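Local coordinates for penicillin binding protein 2X (Streptococcus thermophilus, PDB 5U47), which probably acts as a penicillin-sensitive transpeptidase that cross-links peptidoglycan strands of the cell wall during septum synthesis, at residues E239-I244 and V545-P550; P265-D270 and K278-V283; I672-K677 and K699-T704. The protein carries 1 engineered substitution. All coordinates share one frame; numbering follows the deposited sequence.

Contact 1 (E239-I244 and V545-P550); sequences EQTKGI and VTVQEP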
ATOM      1  N   GLU A 239       4.574   2.926 -23.076  1.00 33.62           N
ATOM      2  CA  GLU A 239       5.040   2.895 -24.466  1.00 37.02           C
ATOM      3  C   GLU A 239       4.775   4.251 -25.116  1.00 35.97           C
ATOM      4  O   GLU A 239       5.616   4.772 -25.823  1.00 37.81           O
ATOM      5  CB  GLU A 239       4.355   1.790 -25.252  1.00 39.72           C
ATOM      6  CG  GLU A 239       4.754   0.405 -24.782  1.00 44.12           C
ATOM      7  CD  GLU A 239       3.906  -0.713 -25.373  1.00 47.64           C
ATOM      8  OE1 GLU A 239       2.968  -0.431 -26.172  1.00 53.22           O
ATOM      9  OE2 GLU A 239       4.187  -1.880 -25.019  1.00 46.26           O
ATOM     10  N   GLN A 240       3.617   4.833 -24.841  1.00 33.92           N
ATOM     11  CA  GLN A 240       3.259   6.144 -25.406  1.00 35.07           C
ATOM     12  C   GLN A 240       4.060   7.323 -24.855  1.00 34.35           C
ATOM     13  O   GLN A 240       4.429   8.227 -25.599  1.00 32.02           O
ATOM     14  CB  GLN A 240       1.802   6.460 -25.116  1.00 36.28           C
ATOM     15  CG  GLN A 240       0.765   5.697 -25.908  1.00 37.88           C
ATOM     16  CD  GLN A 240      -0.620   6.206 -25.552  1.00 40.04           C
ATOM     17  OE1 GLN A 240      -1.001   6.213 -24.383  1.00 38.89           O
ATOM     18  NE2 GLN A 240      -1.368   6.660 -26.548  1.00 40.29           N
ATOM     19  N   THR A 241       4.292   7.324 -23.542  1.00 32.54           N
ATOM     20  CA  THR A 241       4.969   8.447 -22.871  1.00 33.20           C
ATOM     21  C   THR A 241       6.492   8.331 -22.789  1.00 34.33           C
ATOM     22  O   THR A 241       7.198   9.340 -22.897  1.00 35.03           O
ATOM     23  CB  THR A 241       4.449   8.625 -21.424  1.00 32.68           C
ATOM     24  OG1 THR A 241       4.692   7.434 -20.663  1.00 32.09           O
ATOM     25  CG2 THR A 241       2.973   8.921 -21.404  1.00 33.57           C
ATOM     26  N   LYS A 242       6.984   7.103 -22.623  1.00 36.10           N
ATOM     27  CA  LYS A 242       8.414   6.832 -22.379  1.00 38.83           C
ATOM     28  C   LYS A 242       8.926   7.666 -21.189  1.00 38.47           C
ATOM     29  O   LYS A 242      10.000   8.282 -21.253  1.00 39.06           O
ATOM     30  CB  LYS A 242       9.314   7.076 -23.600  1.00 42.88           C
ATOM     31  CG  LYS A 242       9.018   6.261 -24.851  1.00 46.80           C
ATOM     32  CD  LYS A 242       8.027   6.964 -25.766  1.00 50.56           C
ATOM     33  CE  LYS A 242       8.011   6.287 -27.123  1.00 52.20           C
ATOM     34  NZ  LYS A 242       6.974   6.885 -28.001  1.00 53.75           N
ATOM     35  N   GLY A 243       8.131   7.708 -20.120  1.00 36.16           N
ATOM     36  CA  GLY A 243       8.517   8.423 -18.915  1.00 34.12           C
ATOM     37  C   GLY A 243       9.530   7.600 -18.140  1.00 32.86           C
ATOM     38  O   GLY A 243       9.638   6.378 -18.341  1.00 32.79           O
ATOM     39  N   ILE A 244      10.266   8.266 -17.251  1.00 30.76           N
ATOM     40  CA  ILE A 244      11.245   7.585 -16.412  1.00 32.20           C
ATOM     41  C   ILE A 244      10.555   6.772 -15.318  1.00 29.15           C
ATOM     42  O   ILE A 244      11.102   5.798 -14.845  1.00 27.87           O
ATOM     43  CB  ILE A 244      12.317   8.538 -15.849  1.00 35.95           C
ATOM     44  CG1 ILE A 244      11.740   9.526 -14.835  1.00 38.07           C
ATOM     45  CG2 ILE A 244      12.984   9.288 -17.010  1.00 38.62           C
ATOM     46  CD1 ILE A 244      12.809  10.354 -14.142  1.00 41.62           C
ATOM     47  N   VAL A 545      -3.246   8.994 -11.495  1.00 19.84           N
ATOM     48  CA  VAL A 545      -2.172   8.567 -12.386  1.00 21.30           C
ATOM     49  C   VAL A 545      -1.103   9.626 -12.455  1.00 22.27           C
ATOM     50  O   VAL A 545      -1.431  10.818 -12.500  1.00 22.67           O
ATOM     51  CB  VAL A 545      -2.730   8.307 -13.803  1.00 21.63           C
ATOM     52  CG1 VAL A 545      -1.630   7.866 -14.761  1.00 22.32           C
ATOM     53  CG2 VAL A 545      -3.827   7.268 -13.744  1.00 21.45           C
ATOM     54  N   THR A 546       0.165   9.200 -12.456  1.00 22.52           N
ATOM     55  CA  THR A 546       1.300  10.101 -12.573  1.00 24.16           C
ATOM     56  C   THR A 546       2.331   9.503 -13.539  1.00 24.84           C
ATOM     57  O   THR A 546       2.413   8.299 -13.687  1.00 25.13           O
ATOM     58  CB  THR A 546       2.028  10.347 -11.223  1.00 26.29           C
ATOM     59  OG1 THR A 546       2.832   9.206 -10.871  1.00 27.26           O
ATOM     60  CG2 THR A 546       1.035  10.666 -10.076  1.00 25.89           C
ATOM     61  N   VAL A 547       3.075  10.374 -14.206  1.00 25.11           N
ATOM     62  CA  VAL A 547       4.176  10.005 -15.075  1.00 25.81           C
ATOM     63  C   VAL A 547       5.207  11.135 -14.964  1.00 27.20           C
ATOM     64  O   VAL A 547       4.865  12.326 -15.094  1.00 26.50           O
ATOM     65  CB  VAL A 547       3.753   9.758 -16.550  1.00 26.45           C
ATOM     66  CG1 VAL A 547       3.091  10.973 -17.158  1.00 27.34           C
ATOM     67  CG2 VAL A 547       4.957   9.335 -17.388  1.00 27.67           C
ATOM     68  N   GLN A 548       6.455  10.762 -14.684  1.00 28.13           N
ATOM     69  CA  GLN A 548       7.529  11.712 -14.544  1.00 29.21           C
ATOM     70  C   GLN A 548       8.392  11.740 -15.805  1.00 30.58           C
ATOM     71  O   GLN A 548       8.798  10.694 -16.330  1.00 28.97           O
ATOM     72  CB  GLN A 548       8.388  11.396 -13.311  1.00 30.87           C
ATOM     73  CG  GLN A 548       9.494  12.417 -13.063  1.00 33.20           C
ATOM     74  CD  GLN A 548      10.258  12.221 -11.765  1.00 35.43           C
ATOM     75  OE1 GLN A 548       9.837  11.490 -10.892  1.00 35.86           O
ATOM     76  NE2 GLN A 548      11.405  12.890 -11.646  1.00 39.12           N
ATOM     77  N   GLU A 549       8.656  12.962 -16.267  1.00 31.60           N
ATOM     78  CA  GLU A 549       9.509  13.244 -17.418  1.00 34.20           C
ATOM     79  C   GLU A 549       9.222  12.393 -18.654  1.00 34.33           C
ATOM     80  O   GLU A 549      10.088  11.670 -19.138  1.00 35.71           O
ATOM     81  CB  GLU A 549      10.976  13.148 -17.007  1.00 37.46           C
ATOM     82  CG  GLU A 549      11.349  14.145 -15.923  1.00 40.66           C
ATOM     83  CD  GLU A 549      12.725  13.902 -15.329  1.00 45.17           C
ATOM     84  OE1 GLU A 549      13.682  13.714 -16.098  1.00 50.20           O
ATOM     85  OE2 GLU A 549      12.851  13.924 -14.081  1.00 49.12           O
ATOM     86  N   PRO A 550       7.987  12.480 -19.168  1.00 33.66           N
ATOM     87  CA  PRO A 550       7.653  11.777 -20.387  1.00 35.31           C
ATOM     88  C   PRO A 550       8.429  12.362 -21.580  1.00 39.06           C
ATOM     89  O   PRO A 550       8.464  13.582 -21.731  1.00 39.58           O
ATOM     90  CB  PRO A 550       6.159  12.047 -20.546  1.00 33.70           C
ATOM     91  CG  PRO A 550       5.933  13.349 -19.855  1.00 33.70           C
ATOM     92  CD  PRO A 550       6.873  13.324 -18.688  1.00 33.53           C
TER

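Contact 2 (P265-D270 and K278-V283); sequences PTYNSD and KGYDWV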
ATOM      1  N   PRO A 265       9.012   1.851 -13.720  1.00 24.82           N
ATOM      2  CA  PRO A 265       9.176   0.486 -14.238  1.00 25.16           C
ATOM      3  C   PRO A 265       8.884  -0.547 -13.165  1.00 23.57           C
ATOM      4  O   PRO A 265       8.907  -0.222 -11.980  1.00 23.94           O
ATOM      5  CB  PRO A 265      10.674   0.435 -14.627  1.00 27.12           C
ATOM      6  CG  PRO A 265      11.300   1.461 -13.752  1.00 28.42           C
ATOM      7  CD  PRO A 265      10.293   2.573 -13.693  1.00 27.27           C
ATOM      8  N   THR A 266       8.626  -1.780 -13.583  1.00 23.27           N
ATOM      9  CA  THR A 266       8.268  -2.835 -12.646  1.00 23.29           C
ATOM     10  C   THR A 266       9.073  -4.079 -12.929  1.00 25.17           C
ATOM     11  O   THR A 266      10.029  -4.034 -13.709  1.00 26.43           O
ATOM     12  CB  THR A 266       6.743  -3.108 -12.698  1.00 22.94           C
ATOM     13  OG1 THR A 266       6.333  -3.959 -11.605  1.00 22.46           O
ATOM     14  CG2 THR A 266       6.354  -3.728 -14.045  1.00 23.34           C
ATOM     15  N   TYR A 267       8.709  -5.172 -12.259  1.00 24.86           N
ATOM     16  CA  TYR A 267       9.352  -6.466 -12.464  1.00 25.39           C
ATOM     17  C   TYR A 267       8.351  -7.613 -12.302  1.00 24.14           C
ATOM     18  O   TYR A 267       7.256  -7.443 -11.734  1.00 23.57           O
ATOM     19  CB  TYR A 267      10.518  -6.661 -11.469  1.00 25.66           C
ATOM     20  CG  TYR A 267      10.121  -6.734 -10.000  1.00 24.36           C
ATOM     21  CD1 TYR A 267       9.955  -5.582  -9.241  1.00 24.81           C
ATOM     22  CD2 TYR A 267       9.943  -7.965  -9.359  1.00 25.25           C
ATOM     23  CE1 TYR A 267       9.592  -5.645  -7.892  1.00 23.45           C
ATOM     24  CE2 TYR A 267       9.598  -8.042  -8.021  1.00 23.82           C
ATOM     25  CZ  TYR A 267       9.430  -6.869  -7.285  1.00 24.22           C
ATOM     26  OH  TYR A 267       9.083  -6.932  -5.950  1.00 23.51           O
ATOM     27  N   ASN A 268       8.736  -8.779 -12.800  1.00 24.58           N
ATOM     28  CA  ASN A 268       7.939 -10.003 -12.613  1.00 24.50           C
ATOM     29  C   ASN A 268       8.227 -10.511 -11.204  1.00 24.44           C
ATOM     30  O   ASN A 268       9.377 -10.851 -10.888  1.00 24.97           O
ATOM     31  CB  ASN A 268       8.308 -11.043 -13.656  1.00 26.27           C
ATOM     32  CG  ASN A 268       7.457 -12.298 -13.557  1.00 27.48           C
ATOM     33  OD1 ASN A 268       7.285 -12.873 -12.473  1.00 26.22           O
ATOM     34  ND2 ASN A 268       6.919 -12.729 -14.695  1.00 29.19           N
ATOM     35  N   SER A 269       7.199 -10.564 -10.353  1.00 24.03           N
ATOM     36  CA  SER A 269       7.383 -10.996  -8.951  1.00 24.10           C
ATOM     37  C   SER A 269       7.859 -12.432  -8.748  1.00 26.33           C
ATOM     38  O   SER A 269       8.524 -12.732  -7.730  1.00 27.88           O
ATOM     39  CB  SER A 269       6.093 -10.783  -8.140  1.00 24.95           C
ATOM     40  OG  SER A 269       5.823  -9.405  -7.969  1.00 23.48           O
ATOM     41  N   ASP A 270       7.527 -13.316  -9.682  1.00 27.47           N
ATOM     42  CA  ASP A 270       7.888 -14.723  -9.555  1.00 30.38           C
ATOM     43  C   ASP A 270       9.331 -14.975 -10.009  1.00 32.61           C
ATOM     44  O   ASP A 270      10.009 -15.773  -9.415  1.00 36.38           O
ATOM     45  CB  ASP A 270       6.933 -15.595 -10.373  1.00 30.72           C
ATOM     46  CG  ASP A 270       6.883 -17.062  -9.884  1.00 32.90           C
ATOM     47  OD1 ASP A 270       6.768 -17.319  -8.655  1.00 30.53           O
ATOM     48  OD2 ASP A 270       6.912 -17.967 -10.736  1.00 35.94           O
ATOM     49  N   LYS A 278      18.205  -1.607 -16.874  1.00 41.92           N
ATOM     50  CA  LYS A 278      18.674  -0.233 -16.774  1.00 42.95           C
ATOM     51  C   LYS A 278      17.479   0.672 -16.547  1.00 39.53           C
ATOM     52  O   LYS A 278      16.469   0.531 -17.212  1.00 40.43           O
ATOM     53  CB  LYS A 278      19.386   0.205 -18.051  1.00 47.25           C
ATOM     54  CG  LYS A 278      19.865   1.643 -17.995  1.00 50.20           C
ATOM     55  CD  LYS A 278      20.835   1.960 -19.110  1.00 53.22           C
ATOM     56  CE  LYS A 278      21.433   3.339 -18.910  1.00 56.01           C
ATOM     57  NZ  LYS A 278      22.520   3.566 -19.890  1.00 59.92           N
ATOM     58  N   GLY A 279      17.597   1.585 -15.595  1.00 37.89           N
ATOM     59  CA  GLY A 279      16.516   2.506 -15.294  1.00 37.31           C
ATOM     60  C   GLY A 279      15.566   2.002 -14.229  1.00 34.47           C
ATOM     61  O   GLY A 279      14.720   2.756 -13.780  1.00 34.79           O
ATOM     62  N   TYR A 280      15.691   0.742 -13.802  1.00 33.79           N
ATOM     63  CA  TYR A 280      14.790   0.278 -12.748  1.00 33.14           C
ATOM     64  C   TYR A 280      14.983   1.163 -11.506  1.00 33.94           C
ATOM     65  O   TYR A 280      16.099   1.494 -11.145  1.00 34.55           O
ATOM     66  CB  TYR A 280      14.956  -1.207 -12.394  1.00 32.26           C
ATOM     67  CG  TYR A 280      13.939  -1.603 -11.352  1.00 29.77           C
ATOM     68  CD1 TYR A 280      12.581  -1.687 -11.680  1.00 28.24           C
ATOM     69  CD2 TYR A 280      14.305  -1.818 -10.016  1.00 29.85           C
ATOM     70  CE1 TYR A 280      11.634  -1.998 -10.721  1.00 26.49           C
ATOM     71  CE2 TYR A 280      13.354  -2.134  -9.054  1.00 27.79           C
ATOM     72  CZ  TYR A 280      12.023  -2.222  -9.422  1.00 26.26           C
ATOM     73  OH  TYR A 280      11.079  -2.525  -8.500  1.00 25.54           O
ATOM     74  N   ASP A 281      13.870   1.540 -10.884  1.00 34.06           N
ATOM     75  CA  ASP A 281      13.838   2.413  -9.724  1.00 34.81           C
ATOM     76  C   ASP A 281      13.250   1.615  -8.578  1.00 33.40           C
ATOM     77  O   ASP A 281      12.117   1.136  -8.680  1.00 31.29           O
ATOM     78  CB  ASP A 281      12.947   3.619 -10.041  1.00 35.65           C
ATOM     79  CG  ASP A 281      13.018   4.730  -8.978  1.00 37.99           C
ATOM     80  OD1 ASP A 281      13.442   4.489  -7.833  1.00 39.01           O
ATOM     81  OD2 ASP A 281      12.621   5.870  -9.313  1.00 42.98           O
ATOM     82  N   TRP A 282      14.015   1.490  -7.496  1.00 31.57           N
ATOM     83  CA  TRP A 282      13.608   0.714  -6.332  1.00 33.07           C
ATOM     84  C   TRP A 282      12.656   1.442  -5.379  1.00 33.14           C
ATOM     85  O   TRP A 282      12.158   0.839  -4.443  1.00 35.13           O
ATOM     86  CB  TRP A 282      14.858   0.283  -5.556  1.00 36.65           C
ATOM     87  CG  TRP A 282      15.698  -0.717  -6.301  1.00 38.22           C
ATOM     88  CD1 TRP A 282      16.668  -0.458  -7.209  1.00 38.97           C
ATOM     89  CD2 TRP A 282      15.607  -2.142  -6.198  1.00 37.81           C
ATOM     90  NE1 TRP A 282      17.193  -1.641  -7.692  1.00 40.42           N
ATOM     91  CE2 TRP A 282      16.560  -2.688  -7.083  1.00 38.86           C
ATOM     92  CE3 TRP A 282      14.802  -3.009  -5.454  1.00 37.32           C
ATOM     93  CZ2 TRP A 282      16.745  -4.065  -7.230  1.00 39.42           C
ATOM     94  CZ3 TRP A 282      14.984  -4.381  -5.604  1.00 38.65           C
ATOM     95  CH2 TRP A 282      15.954  -4.892  -6.486  1.00 38.17           C
ATOM     96  N   VAL A 283      12.392   2.724  -5.617  1.00 33.35           N
ATOM     97  CA  VAL A 283      11.560   3.519  -4.702  1.00 32.48           C
ATOM     98  C   VAL A 283      10.090   3.177  -4.892  1.00 30.21           C
ATOM     99  O   VAL A 283       9.624   3.080  -6.024  1.00 28.47           O
ATOM    100  CB  VAL A 283      11.817   5.025  -4.914  1.00 34.34           C
ATOM    101  CG1 VAL A 283      10.959   5.864  -3.998  1.00 35.81           C
ATOM    102  CG2 VAL A 283      13.299   5.355  -4.650  1.00 37.33           C
TER
HETATM  103  O   HOH W   1      10.030   1.375 -10.183  1.00 27.57           O

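Contact 3 (I672-K677 and K699-T704); sequences IKITYK and KKITIT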
ATOM      1  N   ILE A 672     -11.589  18.835  30.055  1.00 35.70           N
ATOM      2  CA  ILE A 672     -12.480  19.694  29.290  1.00 36.03           C
ATOM      3  C   ILE A 672     -13.904  19.229  29.535  1.00 35.76           C
ATOM      4  O   ILE A 672     -14.172  18.034  29.544  1.00 35.09           O
ATOM      5  CB  ILE A 672     -12.141  19.619  27.791  1.00 36.62           C
ATOM      6  CG1 ILE A 672     -10.728  20.161  27.560  1.00 37.15           C
ATOM      7  CG2 ILE A 672     -13.173  20.376  26.960  1.00 36.10           C
ATOM      8  CD1 ILE A 672     -10.223  19.952  26.153  1.00 38.66           C
ATOM      9  N   LYS A 673     -14.807  20.180  29.737  1.00 32.99           N
ATOM     10  CA  LYS A 673     -16.229  19.899  29.963  1.00 35.82           C
ATOM     11  C   LYS A 673     -16.944  19.767  28.624  1.00 32.24           C
ATOM     12  O   LYS A 673     -16.981  20.720  27.848  1.00 32.82           O
ATOM     13  CB  LYS A 673     -16.847  21.051  30.758  1.00 41.27           C
ATOM     14  CG  LYS A 673     -18.358  21.040  30.923  1.00 47.66           C
ATOM     15  CD  LYS A 673     -18.839  20.076  31.990  1.00 54.17           C
ATOM     16  CE  LYS A 673     -20.343  20.217  32.215  1.00 58.49           C
ATOM     17  NZ  LYS A 673     -21.134  19.756  31.035  1.00 60.12           N
ATOM     18  N   ILE A 674     -17.537  18.605  28.369  1.00 30.01           N
ATOM     19  CA  ILE A 674     -18.245  18.362  27.111  1.00 27.52           C
ATOM     20  C   ILE A 674     -19.752  18.368  27.297  1.00 27.34           C
ATOM     21  O   ILE A 674     -20.266  17.768  28.222  1.00 28.40           O
ATOM     22  CB  ILE A 674     -17.865  16.994  26.467  1.00 27.28           C
ATOM     23  CG1 ILE A 674     -16.357  16.883  26.222  1.00 26.26           C
ATOM     24  CG2 ILE A 674     -18.616  16.804  25.146  1.00 25.61           C
ATOM     25  CD1 ILE A 674     -15.824  17.871  25.209  1.00 26.22           C
ATOM     26  N   THR A 675     -20.441  19.060  26.402  1.00 27.04           N
ATOM     27  CA  THR A 675     -21.892  19.073  26.345  1.00 28.89           C
ATOM     28  C   THR A 675     -22.260  18.308  25.081  1.00 27.76           C
ATOM     29  O   THR A 675     -21.748  18.636  24.005  1.00 26.43           O
ATOM     30  CB  THR A 675     -22.415  20.522  26.261  1.00 30.79           C
ATOM     31  OG1 THR A 675     -22.084  21.201  27.472  1.00 33.11           O
ATOM     32  CG2 THR A 675     -23.919  20.556  26.070  1.00 33.01           C
ATOM     33  N   TYR A 676     -23.097  17.278  25.193  1.00 29.03           N
ATOM     34  CA  TYR A 676     -23.474  16.485  24.018  1.00 29.62           C
ATOM     35  C   TYR A 676     -24.834  16.820  23.464  1.00 31.73           C
ATOM     36  O   TYR A 676     -25.761  17.126  24.205  1.00 31.16           O
ATOM     37  CB  TYR A 676     -23.453  14.972  24.330  1.00 31.05           C
ATOM     38  CG  TYR A 676     -22.085  14.468  24.705  1.00 31.38           C
ATOM     39  CD1 TYR A 676     -21.142  14.147  23.720  1.00 30.63           C
ATOM     40  CD2 TYR A 676     -21.722  14.327  26.039  1.00 31.99           C
ATOM     41  CE1 TYR A 676     -19.877  13.696  24.064  1.00 31.94           C
ATOM     42  CE2 TYR A 676     -20.460  13.880  26.395  1.00 33.34           C
ATOM     43  CZ  TYR A 676     -19.545  13.555  25.409  1.00 32.91           C
ATOM     44  OH  TYR A 676     -18.292  13.123  25.771  1.00 35.72           O
ATOM     45  N   LYS A 677     -24.925  16.778  22.140  1.00 32.45           N
ATOM     46  CA  LYS A 677     -26.182  16.881  21.422  1.00 34.97           C
ATOM     47  C   LYS A 677     -26.267  15.583  20.613  1.00 36.59           C
ATOM     48  O   LYS A 677     -25.376  15.305  19.822  1.00 32.69           O
ATOM     49  CB  LYS A 677     -26.202  18.042  20.430  1.00 36.06           C
ATOM     50  CG  LYS A 677     -26.218  19.439  21.015  1.00 38.20           C
ATOM     51  CD  LYS A 677     -26.155  20.482  19.903  1.00 38.23           C
ATOM     52  CE  LYS A 677     -27.352  20.434  18.964  1.00 40.23           C
ATOM     53  NZ  LYS A 677     -27.266  21.515  17.946  1.00 42.76           N
ATOM     54  N   LYS A 699     -12.053  25.155  27.606  1.00 35.37           N
ATOM     55  CA  LYS A 699     -12.651  24.635  28.845  1.00 37.58           C
ATOM     56  C   LYS A 699     -13.915  23.850  28.585  1.00 35.54           C
ATOM     57  O   LYS A 699     -14.251  22.938  29.343  1.00 34.05           O
ATOM     58  CB  LYS A 699     -13.027  25.790  29.784  1.00 41.17           C
ATOM     59  CG  LYS A 699     -11.950  26.846  30.008  1.00 45.65           C
ATOM     60  CD  LYS A 699     -10.640  26.260  30.514  1.00 48.57           C
ATOM     61  CE  LYS A 699      -9.633  27.360  30.817  1.00 52.83           C
ATOM     62  NZ  LYS A 699      -8.345  26.803  31.313  1.00 55.43           N
ATOM     63  N   LYS A 700     -14.616  24.227  27.517  1.00 34.45           N
ATOM     64  CA  LYS A 700     -15.893  23.634  27.160  1.00 34.14           C
ATOM     65  C   LYS A 700     -16.032  23.438  25.657  1.00 33.33           C
ATOM     66  O   LYS A 700     -15.575  24.267  24.870  1.00 31.70           O
ATOM     67  CB  LYS A 700     -17.034  24.570  27.579  1.00 36.76           C
ATOM     68  CG  LYS A 700     -17.094  24.912  29.055  1.00 41.41           C
ATOM     69  CD  LYS A 700     -18.255  25.860  29.347  1.00 44.59           C
ATOM     70  CE  LYS A 700     -18.302  26.236  30.813  1.00 49.16           C
ATOM     71  NZ  LYS A 700     -19.562  26.965  31.131  1.00 54.36           N
ATOM     72  N   ILE A 701     -16.674  22.338  25.270  1.00 30.32           N
ATOM     73  CA  ILE A 701     -16.974  22.097  23.882  1.00 29.43           C
ATOM     74  C   ILE A 701     -18.360  21.476  23.792  1.00 27.39           C
ATOM     75  O   ILE A 701     -18.743  20.650  24.631  1.00 27.71           O
ATOM     76  CB  ILE A 701     -15.988  21.124  23.208  1.00 28.82           C
ATOM     77  CG1 ILE A 701     -14.526  21.530  23.425  1.00 30.48           C
ATOM     78  CG2 ILE A 701     -16.282  21.043  21.719  1.00 28.93           C
ATOM     79  CD1 ILE A 701     -13.533  20.486  22.939  1.00 30.64           C
ATOM     80  N   THR A 702     -19.117  21.904  22.792  1.00 28.45           N
ATOM     81  CA  THR A 702     -20.388  21.274  22.487  1.00 28.28           C
ATOM     82  C   THR A 702     -20.107  20.334  21.317  1.00 27.21           C
ATOM     83  O   THR A 702     -19.669  20.760  20.239  1.00 25.76           O
ATOM     84  CB  THR A 702     -21.505  22.266  22.138  1.00 30.17           C
ATOM     85  OG1 THR A 702     -21.803  23.051  23.286  1.00 30.39           O
ATOM     86  CG2 THR A 702     -22.777  21.519  21.730  1.00 30.80           C
ATOM     87  N   ILE A 703     -20.333  19.052  21.557  1.00 26.53           N
ATOM     88  CA  ILE A 703     -20.131  18.018  20.552  1.00 25.89           C
ATOM     89  C   ILE A 703     -21.480  17.473  20.101  1.00 26.71           C
ATOM     90  O   ILE A 703     -22.285  17.025  20.930  1.00 26.40           O
ATOM     91  CB  ILE A 703     -19.334  16.864  21.166  1.00 25.96           C
ATOM     92  CG1 ILE A 703     -17.881  17.292  21.412  1.00 25.32           C
ATOM     93  CG2 ILE A 703     -19.399  15.603  20.305  1.00 26.70           C
ATOM     94  CD1 ILE A 703     -17.070  17.518  20.158  1.00 25.32           C
ATOM     95  N   THR A 704     -21.691  17.462  18.790  1.00 26.63           N
ATOM     96  CA  THR A 704     -22.881  16.893  18.199  1.00 28.47           C
ATOM     97  C   THR A 704     -22.537  15.474  17.762  1.00 28.94           C
ATOM     98  O   THR A 704     -21.501  15.241  17.121  1.00 27.34           O
ATOM     99  CB  THR A 704     -23.355  17.727  17.000  1.00 29.57           C
ATOM    100  OG1 THR A 704     -23.591  19.070  17.433  1.00 31.73           O
ATOM    101  CG2 THR A 704     -24.658  17.158  16.382  1.00 31.33           C
TER
HETATM  102  O   HOH W   2     -25.334  20.513  16.084  1.00 36.38           O

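Contact 1 (E239-I244 and V545-P550)
G243 packs against the turn that follows strand 541-548: its CA is 3.5 Å from Q548 O and 3.8 Å from P550 CA. A side chain here would run into V547 CG2 and crowd Q548 O; glycine lets the backbones meet. Behind it, T241 and V547 fill the buried side. T241 CB rests 3.9 Å from P550 CB, and V547 CG2 reaches T241 OG1 at 3.8 Å. That hydroxyl has its stronger partner in F237 O, one turn back in helix 224-241, and takes only a weak bond from G243 N. K242, the first residue past the helix, turns the chain with a positive phi (53°), and I244 N then donates to Q548 O (3.0 Å, 141° at the hydrogen). The chain thus passes from helix 224-241 into strand 245-252, which pairs antiparallel with strand 541-548 in the five-stranded sheet of the beta-lactamase-like transpeptidase domain. The outer side is looser. Here I244 lies across the Q548 and E549 side chains: its CG1, set between backbone N and carbonyl carbon (chi1 68°), touches Q548 CG and the backbone O, while CD1 reaches E549 OE2 at 3.6 Å. Beside this methyl Q548 NE2 donates to E549 OE2 (3.0 Å) on the carboxylate's anti side, somewhat out of its plane, and K520 adds a salt bridge to the same oxygen. K242, exposed, leads its chain away from the strand.

Contact 2 (P265-D270 and K278-V283)
Y280 packs its ring against P265 and reaches Y267 with its tip. Its CB leaves the backbone neither toward nor away from the other segment; CG stands anti to the backbone N (chi1 -177°), which starts the ring off in the direction of the proline. CD1 is then 4.0 Å from P265 CG, and CE1 is 3.5 Å from P265 O. Across the ring, CE2 stands 3.6 Å above the plane of the W282 indole, over its centre, a T-shaped (edge-to-face) arrangement within the segment. Farther out, CZ lies 3.9 Å from Y267 CD1. At the tip, OH reaches the edge of the Y267 ring, near its plane, 3.3 Å from CD1, and is hydrogen-bonded to E152 OE2. The backbones share no direct hydrogen bond. Instead a water donates to P265 O (2.7 Å) and to D281 O (2.6 Å). An Asx turn, D281 OD1 accepting from V283 N, shapes the second segment. Both segments belong to the long loop between strand 258-264 and helix 297-308; T266 and Y267 pack on helix 151-154, and Y280 reaches it through its hydroxyl, while E152 OE1 bonds that of T266.

Contact 3 (I672-K677 and K699-T704)
K673 opens a parallel ladder by donating from its N to K699 O (2.8 Å), and its own O accepts from I701 N. The zigzag continues as T675 N binds I701 O, T675 O takes I703 N, and K677 N ends on I703 O at 2.9 Å. Five bonds thus join the segments; the axes of strands 673-677 and 700-704 approach to 4.7 Å and are 24° from parallel. Short CA-H...O contacts fill in between the bonds, such as K700 CA to K673 O.

On one face of the sheet the isoleucines pack together. I674 CD1 touches I701 CB at 3.8 Å, the two chains lying side by side, while I674 CG2 reaches diagonally to I703 CG1. Just before the strand, I672 CG2 adds a contact with I701 CG1. Y676 lies beside I703, with CD1 4.1 Å from I703 CG2, and its ring receives I674 CG2 over one face, offset toward the rim. The opposite face bears K673, T675, K677, K700, T702 and T704. There K677 bends at chi3 (63°), which turns CE aside from the extended course of the chain; its NZ donates to a water (2.9 Å) that also bonds T704 OG1.

A second shell sets the apolar face. Helix 660-670 packs on I672, I674 and Y676, whose ring also has a cation-pi contact with K660, while L652 and M655 lie against I701 and I703. Strand 683-687 pairs antiparallel along the far side of strand 700-706. A helix laid over a three-stranded sheet is the build of a PASTA domain.

The chemistry is therefore two-sided: apolar contacts join sheet, helix and loops, whereas the three lysines would be expected to make the hydrophilic outer face positive, with the pairing itself borne by backbone amides.

How the contacts relate
Contacts 1 and 2 are neighbours in the transpeptidase domain, their centres 15 Å apart, and they touch where I244 O packs on P265 CD. Strands 245-252 and 258-264 connect them: segment 239-244 leads into the first and contact 2 follows the second, while 545-550 lies on the neighbouring strand 541-548. The same sheet ends at its other edge in strand 503-510, which carries K505 of a probable KSG motif; the loop of contact 2 leads on to helix 297-308, near whose start lie S295 and K298, consistent with the family's SxxK acylation motif. Contact 3 stands apart in a PASTA domain, its nearest atoms about 35 Å from contact 1 and about 39 Å from contact 2.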